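Local coordinates for Cd1 (PDB 7D39), which binds FMN and probably serves as the flavone reductase, an ene-reductase that starts flavone and flavonol breakdown in a gut bacterium, at residues 9-14 with 38-43; 84-89 with 142-147; 108-113 with 266-271. All blocks are in the same frame, centred on the assembly; numbering follows the deposited sequence.

Interaction 1: residues 9-14 with 38-43. With FMN (flavin mononucleotide), chain B.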
loop_
_atom_site.group_PDB
_atom_site.type_symbol
_atom_site.label_atom_id
_atom_site.label_comp_id
_atom_site.label_asym_id
_atom_site.label_seq_id
_atom_site.Cartn_x
_atom_site.Cartn_y
_atom_site.Cartn_z
ATOM N N GLY A 9 -12.172 -1.042 10.387
ATOM C CA GLY A 9 -13.190 -0.274 11.072
ATOM C C GLY A 9 -13.453 -0.804 12.469
ATOM O O GLY A 9 -12.743 -1.669 12.985
HETATM N N MSE A 10 -14.508 -0.277 13.092
HETATM C CA MSE A 10 -14.936 -0.807 14.387
HETATM C C MSE A 10 -15.535 -2.212 14.233
HETATM O O MSE A 10 -16.084 -2.550 13.184
HETATM C CB MSE A 10 -15.966 0.110 15.056
HETATM C CG MSE A 10 -15.437 1.417 15.665
HETATM SE SE MSE A 10 -14.013 1.243 17.011
HETATM C CE MSE A 10 -14.528 -0.463 17.839
ATOM N N ARG A 11 -15.448 -3.021 15.282
ATOM C CA ARG A 11 -16.095 -4.328 15.269
ATOM C C ARG A 11 -17.578 -4.194 14.927
ATOM O O ARG A 11 -18.303 -3.419 15.549
ATOM C CB ARG A 11 -15.936 -5.013 16.630
ATOM C CG ARG A 11 -14.518 -5.323 17.032
ATOM C CD ARG A 11 -14.478 -5.779 18.483
ATOM N NE ARG A 11 -13.156 -6.214 18.914
ATOM C CZ ARG A 11 -12.290 -5.454 19.578
ATOM N NH1 ARG A 11 -12.600 -4.198 19.884
ATOM N NH2 ARG A 11 -11.111 -5.949 19.932
ATOM N N ASN A 12 -18.026 -4.968 13.938
ATOM C CA ASN A 12 -19.422 -5.014 13.515
ATOM C C ASN A 12 -19.874 -3.717 12.854
ATOM O O ASN A 12 -21.076 -3.441 12.782
ATOM C CB ASN A 12 -20.357 -5.359 14.691
ATOM C CG ASN A 12 -19.971 -6.670 15.401
ATOM O OD1 ASN A 12 -19.444 -7.604 14.794
ATOM N ND2 ASN A 12 -20.223 -6.725 16.695
ATOM N N GLY A 13 -18.941 -2.909 12.358
ATOM C CA GLY A 13 -19.277 -1.678 11.677
ATOM C C GLY A 13 -19.429 -1.873 10.183
ATOM O O GLY A 13 -19.519 -2.989 9.671
ATOM N N SER A 14 -19.431 -0.746 9.471
ATOM C CA SER A 14 -19.679 -0.772 8.034
ATOM C C SER A 14 -18.514 -1.383 7.254
ATOM O O SER A 14 -18.727 -2.107 6.275
ATOM C CB SER A 14 -19.989 0.643 7.555
ATOM O OG SER A 14 -21.187 1.124 8.177
ATOM N N LEU A 38 -9.120 -5.922 12.489
ATOM C CA LEU A 38 -7.860 -5.400 13.025
ATOM C C LEU A 38 -7.966 -4.896 14.462
ATOM O O LEU A 38 -6.931 -4.788 15.131
ATOM C CB LEU A 38 -7.317 -4.273 12.146
ATOM C CG LEU A 38 -6.851 -4.648 10.732
ATOM C CD1 LEU A 38 -6.357 -3.426 9.951
ATOM C CD2 LEU A 38 -5.774 -5.729 10.796
ATOM N N GLN A 39 -9.168 -4.558 14.940
ATOM C CA GLN A 39 -9.312 -4.161 16.332
ATOM C C GLN A 39 -8.966 -5.296 17.299
ATOM O O GLN A 39 -8.705 -5.029 18.472
ATOM C CB GLN A 39 -10.735 -3.672 16.637
ATOM C CG GLN A 39 -11.264 -2.530 15.745
ATOM C CD GLN A 39 -10.306 -1.360 15.633
ATOM O OE1 GLN A 39 -9.647 -0.999 16.594
ATOM N NE2 GLN A 39 -10.216 -0.770 14.444
ATOM N N ASN A 40 -8.975 -6.552 16.849
ATOM C CA ASN A 40 -8.561 -7.664 17.699
ATOM C C ASN A 40 -7.051 -7.788 17.808
ATOM O O ASN A 40 -6.575 -8.644 18.553
ATOM C CB ASN A 40 -9.109 -8.998 17.176
ATOM C CG ASN A 40 -10.604 -9.082 17.262
ATOM O OD1 ASN A 40 -11.208 -8.514 18.160
ATOM N ND2 ASN A 40 -11.218 -9.786 16.322
ATOM N N LEU A 41 -6.295 -6.985 17.073
ATOM C CA LEU A 41 -4.852 -7.142 16.956
ATOM C C LEU A 41 -4.150 -6.005 17.684
ATOM O O LEU A 41 -4.683 -4.895 17.795
ATOM C CB LEU A 41 -4.416 -7.163 15.485
ATOM C CG LEU A 41 -4.243 -8.462 14.691
ATOM C CD1 LEU A 41 -5.245 -9.515 15.054
ATOM C CD2 LEU A 41 -4.310 -8.169 13.181
ATOM N N HIS A 42 -2.967 -6.294 18.206
ATOM C CA HIS A 42 -2.119 -5.271 18.799
ATOM C C HIS A 42 -0.965 -5.036 17.840
ATOM O O HIS A 42 -0.145 -5.932 17.606
ATOM C CB HIS A 42 -1.610 -5.665 20.183
ATOM C CG HIS A 42 -0.621 -4.689 20.736
ATOM N ND1 HIS A 42 0.687 -5.026 21.005
ATOM C CD2 HIS A 42 -0.738 -3.371 21.025
ATOM C CE1 HIS A 42 1.328 -3.962 21.460
ATOM N NE2 HIS A 42 0.487 -2.943 21.473
ATOM N N ILE A 43 -0.909 -3.834 17.280
ATOM C CA ILE A 43 0.111 -3.471 16.312
ATOM C C ILE A 43 0.702 -2.133 16.735
ATOM O O ILE A 43 -0.020 -1.134 16.827
ATOM C CB ILE A 43 -0.465 -3.410 14.886
ATOM C CG1 ILE A 43 -0.955 -4.793 14.478
ATOM C CG2 ILE A 43 0.572 -2.955 13.900
ATOM C CD1 ILE A 43 -1.763 -4.789 13.244
HETATM N N1 FMN B . -15.061 10.353 6.986
HETATM C C2 FMN B . -14.842 10.951 5.824
HETATM O O2 FMN B . -15.703 10.648 4.993
HETATM N N3 FMN B . -13.794 11.797 5.627
HETATM C C4 FMN B . -12.928 12.009 6.645
HETATM O O4 FMN B . -11.951 12.735 6.619
HETATM C C4A FMN B . -13.166 11.355 7.940
HETATM N N5 FMN B . -12.380 11.520 8.976
HETATM C C5A FMN B . -12.552 10.907 10.146
HETATM C C6 FMN B . -11.700 11.092 11.221
HETATM C C7 FMN B . -11.904 10.444 12.432
HETATM C C7M FMN B . -10.974 10.667 13.596
HETATM C C8 FMN B . -13.080 9.553 12.584
HETATM C C8M FMN B . -13.328 8.863 13.897
HETATM C C9 FMN B . -13.933 9.384 11.507
HETATM C C9A FMN B . -13.705 10.016 10.301
HETATM N N10 FMN B . -14.587 9.854 9.226
HETATM C C10 FMN B . -14.304 10.493 8.043
HETATM C "C1'" FMN B . -15.710 8.937 9.380
HETATM C "C2'" FMN B . -15.258 7.479 9.215
HETATM O "O2'" FMN B . -14.762 7.196 7.921
HETATM C "C3'" FMN B . -16.401 6.505 9.625
HETATM O "O3'" FMN B . -16.733 6.652 10.978
HETATM C "C4'" FMN B . -16.077 5.031 9.278
HETATM O "O4'" FMN B . -16.168 4.773 7.888
HETATM C "C5'" FMN B . -16.965 4.092 10.078
HETATM O "O5'" FMN B . -16.734 2.756 9.791
HETATM P P FMN B . -16.949 1.517 10.630
HETATM O O1P FMN B . -16.418 0.427 9.956
HETATM O O2P FMN B . -16.251 1.728 11.831
HETATM O O3P FMN B . -18.375 1.447 10.675
#
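Arg11 lays one face of its guanidinium on Gln39 and turns its edge to Asn40. Gln39 CB sits over the centre of the group, 3.8 Å from Arg11 CZ. The side-chain amide of Gln39 is turned 71° from the guanidinium; CB and the backbone carbonyl carbon lie over the face. The Arg11 chain is extended from CG to NE. Its NE and NH2 both donate to Asn40 OD1, each at 3.1 Å and from the same face of the Asn40 amide. Two bonds to one oxygen would limit how far the guanidinium can turn.

A chi2 bend (-50°) brings Gln39 CD near Gly9 O, to which NE2 donates at 3.1 Å. The nitrogen stands well above the carbonyl plane. Gln37 NE2 also donates to this oxygen.

The loop held here is the phosphate-binding loop of a flavodoxin-like fold. Met10 N donates to FMN O2P at 2.9 Å and Ser14 N to FMN O3P at 2.7 Å. Between them the chain makes a type II turn, Met10 to Gly13. The 9-14 loop leads from strand 2-7 into helix 14-28. Segment 38-43 follows the neighbouring strand 32-37, and its Leu38 packs on helices 70-79 and 96-109.

Interaction 2: residues 84-89 with 142-147. With FMN (flavin mononucleotide), chain B.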
loop_
_atom_site.group_PDB
_atom_site.type_symbol
_atom_site.label_atom_id
_atom_site.label_comp_id
_atom_site.label_asym_id
_atom_site.label_seq_id
_atom_site.Cartn_x
_atom_site.Cartn_y
_atom_site.Cartn_z
ATOM N N VAL A 84 -8.742 -8.589 0.224
ATOM C CA VAL A 84 -9.685 -7.480 0.188
ATOM C C VAL A 84 -9.554 -6.745 1.514
ATOM O O VAL A 84 -9.726 -7.339 2.584
ATOM C CB VAL A 84 -11.130 -7.966 -0.041
ATOM C CG1 VAL A 84 -12.062 -6.803 -0.259
ATOM C CG2 VAL A 84 -11.169 -8.850 -1.231
ATOM N N PHE A 85 -9.224 -5.479 1.460
ATOM C CA PHE A 85 -8.934 -4.665 2.594
ATOM C C PHE A 85 -9.882 -3.487 2.631
ATOM O O PHE A 85 -9.846 -2.651 1.768
ATOM C CB PHE A 85 -7.499 -4.178 2.472
ATOM C CG PHE A 85 -6.866 -3.783 3.754
ATOM C CD1 PHE A 85 -5.566 -4.102 4.008
ATOM C CD2 PHE A 85 -7.560 -3.087 4.691
ATOM C CE1 PHE A 85 -4.981 -3.742 5.171
ATOM C CE2 PHE A 85 -6.975 -2.715 5.850
ATOM C CZ PHE A 85 -5.694 -3.039 6.097
ATOM N N SER A 86 -10.721 -3.430 3.636
ATOM C CA SER A 86 -11.619 -2.321 3.845
ATOM C C SER A 86 -11.183 -1.385 4.960
ATOM O O SER A 86 -11.024 -1.797 6.044
ATOM C CB SER A 86 -13.024 -2.827 4.079
ATOM O OG SER A 86 -13.977 -1.839 3.987
ATOM N N THR A 87 -10.995 -0.119 4.669
ATOM C CA THR A 87 -10.485 0.812 5.662
ATOM C C THR A 87 -11.416 2.001 5.812
ATOM O O THR A 87 -11.939 2.517 4.822
ATOM C CB THR A 87 -9.085 1.327 5.291
ATOM O OG1 THR A 87 -8.619 2.223 6.311
ATOM C CG2 THR A 87 -9.132 2.071 3.977
ATOM N N PRO A 88 -11.667 2.437 7.042
ATOM C CA PRO A 88 -12.283 3.752 7.249
ATOM C C PRO A 88 -11.424 4.840 6.626
ATOM O O PRO A 88 -10.225 4.673 6.412
ATOM C CB PRO A 88 -12.321 3.903 8.773
ATOM C CG PRO A 88 -11.997 2.570 9.329
ATOM C CD PRO A 88 -11.284 1.779 8.300
ATOM N N ILE A 89 -12.052 5.973 6.353
ATOM C CA ILE A 89 -11.359 7.182 5.933
ATOM C C ILE A 89 -11.228 8.092 7.153
ATOM O O ILE A 89 -12.231 8.404 7.807
ATOM C CB ILE A 89 -12.106 7.885 4.793
ATOM C CG1 ILE A 89 -12.244 6.946 3.603
ATOM C CG2 ILE A 89 -11.388 9.181 4.418
ATOM C CD1 ILE A 89 -13.011 7.514 2.439
HETATM N N MSE A 142 -11.167 -1.050 -0.366
HETATM C CA MSE A 142 -12.368 -0.243 -0.294
HETATM C C MSE A 142 -12.126 0.759 0.814
HETATM O O MSE A 142 -11.702 0.376 1.891
HETATM C CB MSE A 142 -13.593 -1.103 -0.009
HETATM C CG MSE A 142 -13.821 -2.215 -1.019
HETATM SE SE MSE A 142 -15.491 -3.212 -0.654
HETATM C CE MSE A 142 -14.841 -4.317 0.818
ATOM N N SER A 143 -12.349 2.040 0.541
ATOM C CA SER A 143 -12.254 3.085 1.548
ATOM C C SER A 143 -13.655 3.611 1.799
ATOM O O SER A 143 -14.350 3.992 0.855
ATOM C CB SER A 143 -11.335 4.222 1.094
ATOM O OG SER A 143 -10.039 3.747 0.803
ATOM N N VAL A 144 -14.072 3.607 3.063
ATOM C CA VAL A 144 -15.438 3.944 3.455
ATOM C C VAL A 144 -15.390 5.133 4.399
ATOM O O VAL A 144 -14.797 5.048 5.479
ATOM C CB VAL A 144 -16.152 2.759 4.122
ATOM C CG1 VAL A 144 -17.609 3.108 4.384
ATOM C CG2 VAL A 144 -16.024 1.495 3.256
ATOM N N GLY A 145 -16.037 6.234 4.009
ATOM C CA GLY A 145 -16.012 7.456 4.782
ATOM C C GLY A 145 -17.407 7.904 5.181
ATOM O O GLY A 145 -18.415 7.443 4.643
ATOM N N GLY A 146 -17.451 8.830 6.135
ATOM C CA GLY A 146 -18.713 9.441 6.509
ATOM C C GLY A 146 -19.161 10.579 5.610
ATOM O O GLY A 146 -20.356 10.863 5.519
ATOM N N SER A 147 -18.220 11.239 4.930
ATOM C CA SER A 147 -18.537 12.441 4.153
ATOM C C SER A 147 -17.949 12.378 2.749
ATOM O O SER A 147 -17.743 11.291 2.214
ATOM C CB SER A 147 -18.018 13.694 4.858
ATOM O OG SER A 147 -16.603 13.767 4.774
HETATM N N1 FMN B . -15.061 10.353 6.986
HETATM C C2 FMN B . -14.842 10.951 5.824
HETATM O O2 FMN B . -15.703 10.648 4.993
HETATM N N3 FMN B . -13.794 11.797 5.627
HETATM C C4 FMN B . -12.928 12.009 6.645
HETATM O O4 FMN B . -11.951 12.735 6.619
HETATM C C4A FMN B . -13.166 11.355 7.940
HETATM N N5 FMN B . -12.380 11.520 8.976
HETATM C C5A FMN B . -12.552 10.907 10.146
HETATM C C6 FMN B . -11.700 11.092 11.221
HETATM C C7 FMN B . -11.904 10.444 12.432
HETATM C C7M FMN B . -10.974 10.667 13.596
HETATM C C8 FMN B . -13.080 9.553 12.584
HETATM C C8M FMN B . -13.328 8.863 13.897
HETATM C C9 FMN B . -13.933 9.384 11.507
HETATM C C9A FMN B . -13.705 10.016 10.301
HETATM N N10 FMN B . -14.587 9.854 9.226
HETATM C C10 FMN B . -14.304 10.493 8.043
HETATM C "C1'" FMN B . -15.710 8.937 9.380
HETATM C "C2'" FMN B . -15.258 7.479 9.215
HETATM O "O2'" FMN B . -14.762 7.196 7.921
HETATM C "C3'" FMN B . -16.401 6.505 9.625
HETATM O "O3'" FMN B . -16.733 6.652 10.978
HETATM C "C4'" FMN B . -16.077 5.031 9.278
HETATM O "O4'" FMN B . -16.168 4.773 7.888
HETATM C "C5'" FMN B . -16.965 4.092 10.078
HETATM O "O5'" FMN B . -16.734 2.756 9.791
HETATM P P FMN B . -16.949 1.517 10.630
HETATM O O1P FMN B . -16.418 0.427 9.956
HETATM O O2P FMN B . -16.251 1.728 11.831
HETATM O O3P FMN B . -18.375 1.447 10.675
#
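Ile89 turns CG1 anti to its own carbonyl carbon (chi1 -59°), which sets this atom against Ser143 CB. An extended chi2 (178°) then carries CD1 to the backbone of Gly145, 3.6 Å from Gly145 N. The two segments are adjacent parallel strands of a flavodoxin-like fold, with their C-terminal ends at the flavin. Gly145 lacks a side chain, and a CB there would run into both Ile89 CD1 and FMN O2. Ile89 CG2 points another way and lies 3.8 Å from FMN N3. An alanine in place of Ile89 would probably open a gap beside Gly145 and leave the pyrimidine end of the flavin without the packing of CG2.

Backbone bonds join the strands in parallel fashion. Met142 N donates to Phe85 O, Thr87 N to Met142 O, and Val144 N to Thr87 O. The last rung, Ile89 N to Val144 O, is more bent. Val144 O also accepts from the ribityl hydroxyl FMN O4', at 2.8 Å. FMN O2' donates to Ile89 O, likewise at 2.8 Å. Main-chain oxygens of Val144 and Ile89 thus hold the sugar chain.

On the face carrying Ser86 and Met142, the selenomethionine bends at chi3, and its CE rests 3.9 Å from Val84 CG1. Helices 14-28 and 184-202 pack there. The buried hydroxyls are satisfied from outside the strands: Ser86 OG pairs with Asn15, and Ser143 OG with Thr153.

Beyond Gly145 the chain turns its N-H groups to the flavin. Such donors would be expected to stabilise negative charge at N1 and O2 of the reduced ring. Gly146 N donates to FMN N1 at 3.0 Å, and Ser147 N reaches FMN O2 at 2.6 Å in a nearly straight bond (170°).

Interaction 3: residues 108-113 with 266-271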
loop_
_atom_site.group_PDB
_atom_site.type_symbol
_atom_site.label_atom_id
_atom_site.label_comp_id
_atom_site.label_asym_id
_atom_site.label_seq_id
_atom_site.Cartn_x
_atom_site.Cartn_y
_atom_site.Cartn_z
ATOM N N ARG A 108 10.226 -5.601 5.217
ATOM C CA ARG A 108 9.988 -7.026 5.066
ATOM C C ARG A 108 9.427 -7.416 3.707
ATOM O O ARG A 108 9.560 -8.580 3.313
ATOM C CB ARG A 108 9.025 -7.521 6.160
ATOM C CG ARG A 108 9.674 -7.995 7.468
ATOM C CD ARG A 108 8.595 -8.193 8.542
ATOM N NE ARG A 108 8.698 -9.473 9.239
ATOM C CZ ARG A 108 8.449 -10.663 8.692
ATOM N NH1 ARG A 108 8.092 -10.767 7.426
ATOM N NH2 ARG A 108 8.575 -11.767 9.416
HETATM N N MSE A 109 8.830 -6.488 2.977
HETATM C CA MSE A 109 8.003 -6.860 1.858
HETATM C C MSE A 109 8.425 -6.214 0.557
HETATM O O MSE A 109 7.804 -6.455 -0.472
HETATM C CB MSE A 109 6.549 -6.511 2.171
HETATM C CG MSE A 109 5.972 -7.362 3.280
HETATM SE SE MSE A 109 6.114 -9.242 2.808
HETATM C CE MSE A 109 4.332 -9.784 3.342
ATOM N N ASP A 110 9.481 -5.398 0.592
ATOM C CA ASP A 110 9.909 -4.687 -0.607
ATOM C C ASP A 110 10.401 -5.682 -1.648
ATOM O O ASP A 110 11.354 -6.426 -1.402
ATOM C CB ASP A 110 10.998 -3.675 -0.284
ATOM C CG ASP A 110 11.380 -2.842 -1.492
ATOM O OD1 ASP A 110 12.252 -3.284 -2.268
ATOM O OD2 ASP A 110 10.779 -1.762 -1.687
ATOM N N ARG A 111 9.742 -5.700 -2.810
ATOM C CA ARG A 111 10.018 -6.754 -3.777
ATOM C C ARG A 111 11.439 -6.654 -4.314
ATOM O O ARG A 111 12.102 -7.673 -4.535
ATOM C CB ARG A 111 9.010 -6.721 -4.923
ATOM C CG ARG A 111 9.446 -7.603 -6.078
ATOM C CD ARG A 111 8.298 -8.007 -6.976
ATOM N NE ARG A 111 7.508 -9.087 -6.391
ATOM C CZ ARG A 111 7.495 -10.337 -6.846
ATOM N NH1 ARG A 111 6.740 -11.246 -6.243
ATOM N NH2 ARG A 111 8.226 -10.674 -7.909
ATOM N N GLY A 112 11.932 -5.441 -4.524
ATOM C CA GLY A 112 13.318 -5.306 -4.926
ATOM C C GLY A 112 14.255 -5.960 -3.931
ATOM O O GLY A 112 15.082 -6.802 -4.288
ATOM N N ASN A 113 14.118 -5.600 -2.656
ATOM C CA ASN A 113 15.061 -6.111 -1.675
ATOM C C ASN A 113 14.919 -7.612 -1.505
ATOM O O ASN A 113 15.906 -8.303 -1.236
ATOM C CB ASN A 113 14.886 -5.400 -0.338
ATOM C CG ASN A 113 15.228 -3.927 -0.415
ATOM O OD1 ASN A 113 16.068 -3.504 -1.213
ATOM N ND2 ASN A 113 14.575 -3.138 0.410
ATOM N N SER A 266 12.727 -1.975 -11.749
ATOM C CA SER A 266 13.805 -1.077 -12.138
ATOM C C SER A 266 13.880 0.116 -11.196
ATOM O O SER A 266 14.951 0.446 -10.671
ATOM C CB SER A 266 13.592 -0.633 -13.586
ATOM O OG SER A 266 14.639 0.196 -14.045
ATOM N N GLY A 267 12.739 0.760 -10.944
ATOM C CA GLY A 267 12.738 1.909 -10.062
ATOM C C GLY A 267 13.124 1.567 -8.642
ATOM O O GLY A 267 13.784 2.367 -7.970
ATOM N N LYS A 268 12.733 0.380 -8.171
ATOM C CA LYS A 268 13.073 -0.033 -6.816
ATOM C C LYS A 268 14.565 -0.323 -6.682
ATOM O O LYS A 268 15.170 -0.009 -5.655
ATOM C CB LYS A 268 12.247 -1.255 -6.419
ATOM C CG LYS A 268 10.789 -0.953 -6.068
ATOM C CD LYS A 268 10.064 -2.195 -5.533
ATOM C CE LYS A 268 8.569 -1.903 -5.313
ATOM N NZ LYS A 268 8.388 -0.683 -4.480
ATOM N N PHE A 269 15.168 -0.939 -7.700
ATOM C CA PHE A 269 16.602 -1.198 -7.672
ATOM C C PHE A 269 17.383 0.105 -7.588
ATOM O O PHE A 269 18.307 0.237 -6.776
ATOM C CB PHE A 269 17.007 -2.000 -8.912
ATOM C CG PHE A 269 16.512 -3.420 -8.898
ATOM C CD1 PHE A 269 16.292 -4.075 -7.690
ATOM C CD2 PHE A 269 16.261 -4.105 -10.079
ATOM C CE1 PHE A 269 15.833 -5.379 -7.664
ATOM C CE2 PHE A 269 15.798 -5.414 -10.052
ATOM C CZ PHE A 269 15.576 -6.050 -8.849
ATOM N N ILE A 270 17.000 1.094 -8.392
ATOM C CA ILE A 270 17.649 2.399 -8.323
ATOM C C ILE A 270 17.470 3.003 -6.941
ATOM O O ILE A 270 18.423 3.479 -6.315
ATOM C CB ILE A 270 17.088 3.336 -9.406
ATOM C CG1 ILE A 270 17.413 2.801 -10.799
ATOM C CG2 ILE A 270 17.653 4.735 -9.211
ATOM C CD1 ILE A 270 16.628 3.470 -11.886
ATOM N N HIS A 271 16.230 3.025 -6.464
ATOM C CA HIS A 271 15.946 3.629 -5.172
ATOM C C HIS A 271 16.769 2.962 -4.085
ATOM O O HIS A 271 17.387 3.630 -3.253
ATOM C CB HIS A 271 14.451 3.515 -4.881
ATOM C CG HIS A 271 14.026 4.170 -3.609
ATOM N ND1 HIS A 271 13.311 3.504 -2.639
ATOM C CD2 HIS A 271 14.185 5.437 -3.159
ATOM C CE1 HIS A 271 13.058 4.328 -1.640
ATOM N NE2 HIS A 271 13.578 5.506 -1.931
HETATM O O HOH W 1 13.648 -1.153 -3.057
HETATM O O HOH W 2 12.179 0.855 -3.285
HETATM O O HOH W 3 15.783 -2.888 -3.957
#
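Gly112 and Lys268 bring their CA atoms to 5.6 Å, where the first turn of helix 111-124 meets helix 265-285. Gly112 has no side chain, and a CB there would point at the other helix and press on Lys268 CB. The lysine instead lays its CD 3.9 Å from Gly112 N. Phe269 flanks the same glycine. Its CE1 lies 3.7 Å from Gly112 CA, which approaches the ring obliquely, while Gly112 O sits at the ring edge, in its plane.

Asp110 carries the polar side of the contact. Its CG is anti to the backbone N (chi1 -175°), and the carboxylate serves two ends. OD1 accepts from Asn113 N at 3.0 Å, using its anti lone pair. This is the N-cap bond of helix 111-124. OD2 faces Lys268 tip to tip, in a long salt bridge of 3.8 Å to Lys268 NZ. The lysine chain bends at chi4 (-52°), which places NZ. That nitrogen is also hydrogen-bonded elsewhere, most strongly to the carbonyl oxygen of Leu162 and also to that of His262.

The contact ties the flavodoxin-like domain to the C-terminal part of the chain. Helix 111-124 belongs to the domain. Helix 265-285 follows the small antiparallel sheet formed by residues 224-252. Met165, in a loop of the domain, touches both Arg111 and Lys268, and the backbone of Arg111 bonds to Thr163.

Water fills in between the polar groups. One molecule lies 2.7 Å from Asp110 OD1 and also within reach of Lys268 O. A second pairs with His271 ND1 at 3.0 Å, at the edge of the imidazole ring, and has a weak bond to Asp110 OD2. A third lies 2.8 Å from Asn113 OD1 and more loosely near Lys268 O.

Interactions 1 and 2 share the FMN site and touch each other. Gly9 packs on Pro88, and Leu38 on Phe85. Interaction 2 is core: regular backbone bonds between two inner strands of the parallel sheet, with small or apolar side chains beside them. Interaction 1 lies at the surface, where loops at the ends of strands 2-7 and 32-37 are joined by amide and guanidinium groups. Interaction 1 holds the phosphate, interaction 2 the sugar and the flavin ring. Interaction 3 is partly buried and does not touch FMN. It lies on the opposite side of the chain's centre, about 28 Å from interaction 2 between centres. It joins helices through a capping aspartate, a lysine and waters.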